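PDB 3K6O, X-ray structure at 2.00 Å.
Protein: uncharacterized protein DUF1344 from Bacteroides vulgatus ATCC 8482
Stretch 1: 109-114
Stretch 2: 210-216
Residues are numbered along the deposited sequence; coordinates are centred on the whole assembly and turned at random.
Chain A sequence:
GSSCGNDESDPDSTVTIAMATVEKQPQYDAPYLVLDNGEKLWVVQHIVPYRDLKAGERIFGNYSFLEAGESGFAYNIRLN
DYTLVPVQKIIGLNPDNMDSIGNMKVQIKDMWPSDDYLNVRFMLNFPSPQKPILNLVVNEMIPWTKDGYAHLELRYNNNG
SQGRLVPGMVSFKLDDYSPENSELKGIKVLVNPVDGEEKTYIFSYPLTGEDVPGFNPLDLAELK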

# COMPACT_ATOMS: atom_id res chain seq x y z
N LYS A 109 3.56 4.38 10.67
CA LYS A 109 4.12 3.17 11.27
C LYS A 109 4.97 2.37 10.28
O LYS A 109 5.98 1.82 10.65
N ASP A 110 4.55 2.27 9.02
CA ASP A 110 5.37 1.64 7.98
C ASP A 110 5.17 2.35 6.65
O ASP A 110 4.08 2.79 6.35
N MSE A 111 6.23 2.47 5.86
CA MSE A 111 6.09 2.87 4.48
C MSE A 111 7.12 2.19 3.62
O MSE A 111 8.30 2.24 3.92
N TRP A 112 6.68 1.60 2.51
CA TRP A 112 7.61 1.00 1.57
C TRP A 112 6.97 0.90 0.19
O TRP A 112 5.77 0.69 0.07
N PRO A 113 7.78 1.06 -0.85
CA PRO A 113 7.30 0.79 -2.20
C PRO A 113 7.45 -0.66 -2.57
O PRO A 113 8.35 -1.33 -2.09
N SER A 114 6.56 -1.12 -3.43
CA SER A 114 6.67 -2.36 -4.13
C SER A 114 6.65 -2.01 -5.63
O SER A 114 6.58 -0.83 -5.99
N GLU A 210 14.50 -5.64 0.30
CA GLU A 210 15.04 -5.28 1.63
C GLU A 210 14.21 -4.17 2.31
O GLU A 210 14.29 -3.99 3.50
N ASP A 211 13.41 -3.44 1.53
CA ASP A 211 12.57 -2.40 2.06
C ASP A 211 11.30 -2.95 2.74
O ASP A 211 10.63 -2.19 3.44
N VAL A 212 10.94 -4.22 2.50
CA VAL A 212 9.64 -4.74 2.93
C VAL A 212 9.68 -5.07 4.42
O VAL A 212 10.52 -5.84 4.84
N PRO A 213 8.79 -4.46 5.24
CA PRO A 213 8.80 -4.80 6.67
C PRO A 213 8.27 -6.20 6.92
O PRO A 213 7.49 -6.69 6.14
N GLY A 214 8.74 -6.85 7.98
CA GLY A 214 8.12 -8.09 8.47
C GLY A 214 6.86 -7.79 9.28
O GLY A 214 6.82 -6.81 10.02
N PHE A 215 5.81 -8.59 9.12
CA PHE A 215 4.57 -8.39 9.89
C PHE A 215 4.20 -9.64 10.63
O PHE A 215 4.67 -10.73 10.30
N ASN A 216 3.32 -9.51 11.63
CA ASN A 216 2.76 -10.70 12.28
C ASN A 216 1.23 -10.63 12.44
O ASN A 216 0.62 -9.63 12.05

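A strand and an irregular segment can be joined without a single direct hydrogen bond, for instance when one large aromatic side chain offers a surface for the other segment to cover. The contact between residues 109-114 and 210-216 of this uncharacterized Bacteroides protein illustrates the principle. The touching residues lie at least 98 positions apart in sequence, and the 333 Å² buried between them, both sides summed, centres on Trp-112.

Alternation along the extended strand selects the side chains that take part. Asp-110 and Trp-112 point toward the second stretch, whereas the selenomethionine at Met-111, with chi1 in t, points away and makes no contact across the interface. Trp-112 adopts chi1 p (78°) with chi2 at 103°, a conformation that lays its indole alongside the loop and exposes one face to Val-212 and Pro-213. The CD atom of Pro-213 sits over that face, 3.7 Å from the centroid of the six-membered ring of Trp-112 and only 3.4 Å from Trp-112 CD2. The CA of Val-212 lies over the five-membered ring, 4.3 Å from its centroid. Both are CH-pi contacts, each 23° off the ring normal. The CA-to-CB bond of Val-212 points sideways; with chi1 t, its CG2 still reaches Trp-112 CD1 at 3.9 Å.

Phe-215, with chi1 m and chi2 of -72°, meets the far end of the indole. Its CZ approaches Trp-112 CH2 at 3.6 Å, while the planes of the phenyl and the indole six-membered ring are inclined by 48° and their centroids are 5.5 Å apart, an oblique aromatic pairing. The edge of the Phe-215 ring also receives Asp-110, whose OD2 is 3.7 Å from CE1 of Phe-215. Asp-110 takes chi1 m, which brings its carboxylate beside both apolar neighbours: OD1 lies 3.5 Å from Pro-213 CB. These are packing contacts; OD2 finds its hydrogen bond elsewhere in the structure.

At the other end of the contact, Asp-211 points its CB toward the strand, 4.3 Å from the CB of Trp-112. Its chi1 is m, and OD2 lies 4.1 Å from Pro-113 CD, a loose packing contact. The backbone carbonyl of Asp-211 comes close as well, with its O 3.4 Å from Trp-112 CB. A water supplies the polar link that the two stretches do not make directly, donating to Asp-211 O at a short 2.4 Å and to Met-111 O at a longer 3.3 Å. Thus Met-111 joins the interface through its backbone even as its side chain turns from it.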

# COMPACT_ATOMS: atom_id res chain seq x y z
CB LYS A 109 3.01 2.30 11.88
CG LYS A 109 2.39 2.87 13.14
CD LYS A 109 1.83 1.79 14.06
CE LYS A 109 1.65 2.30 15.48
NZ LYS A 109 0.91 1.35 16.36
CB ASP A 110 5.01 0.17 7.79
CG ASP A 110 5.38 -0.67 8.96
OD1 ASP A 110 6.56 -1.02 9.08
OD2 ASP A 110 4.49 -0.97 9.78
CB MSE A 111 6.19 4.38 4.30
CG MSE A 111 6.08 4.82 2.78
SE MSE A 111 6.65 6.71 2.64
CE MSE A 111 5.23 7.36 3.69
CB TRP A 112 8.06 -0.39 2.05
CG TRP A 112 7.06 -1.49 1.84
CD1 TRP A 112 7.10 -2.44 0.88
CD2 TRP A 112 5.89 -1.77 2.62
NE1 TRP A 112 6.05 -3.31 1.03
CE2 TRP A 112 5.28 -2.90 2.08
CE3 TRP A 112 5.31 -1.16 3.74
CZ2 TRP A 112 4.10 -3.44 2.60
CZ3 TRP A 112 4.13 -1.72 4.27
CH2 TRP A 112 3.55 -2.85 3.70
CB PRO A 113 8.24 1.63 -3.08
CG PRO A 113 9.55 1.61 -2.34
CD PRO A 113 9.18 1.53 -0.84
CB SER A 114 5.47 -3.24 -3.80
OG SER A 114 4.28 -2.57 -4.20
CB GLU A 210 16.50 -4.81 1.52
CG GLU A 210 17.49 -5.89 1.26
CD GLU A 210 18.83 -5.37 0.74
OE1 GLU A 210 18.83 -4.68 -0.32
OE2 GLU A 210 19.87 -5.65 1.38
CB ASP A 211 12.11 -1.46 0.93
CG ASP A 211 13.24 -0.66 0.30
OD1 ASP A 211 14.34 -0.55 0.86
OD2 ASP A 211 12.97 -0.11 -0.78
CB VAL A 212 9.22 -6.01 2.10
CG1 VAL A 212 7.87 -6.56 2.56
CG2 VAL A 212 9.21 -5.69 0.57
CB PRO A 213 7.87 -3.74 7.30
CG PRO A 213 7.36 -2.93 6.22
CD PRO A 213 7.71 -3.52 4.91
CB PHE A 215 3.41 -7.99 8.97
CG PHE A 215 3.62 -6.69 8.26
CD1 PHE A 215 3.55 -5.49 8.95
CD2 PHE A 215 3.85 -6.67 6.89
CE1 PHE A 215 3.74 -4.29 8.29
CE2 PHE A 215 4.05 -5.47 6.23
CZ PHE A 215 3.99 -4.28 6.93
CB ASN A 216 3.50 -10.98 13.60
CG ASN A 216 3.56 -9.80 14.50
OD1 ASN A 216 2.57 -9.07 14.68
ND2 ASN A 216 4.72 -9.59 15.11
O HOH W 1 10.68 0.06 4.35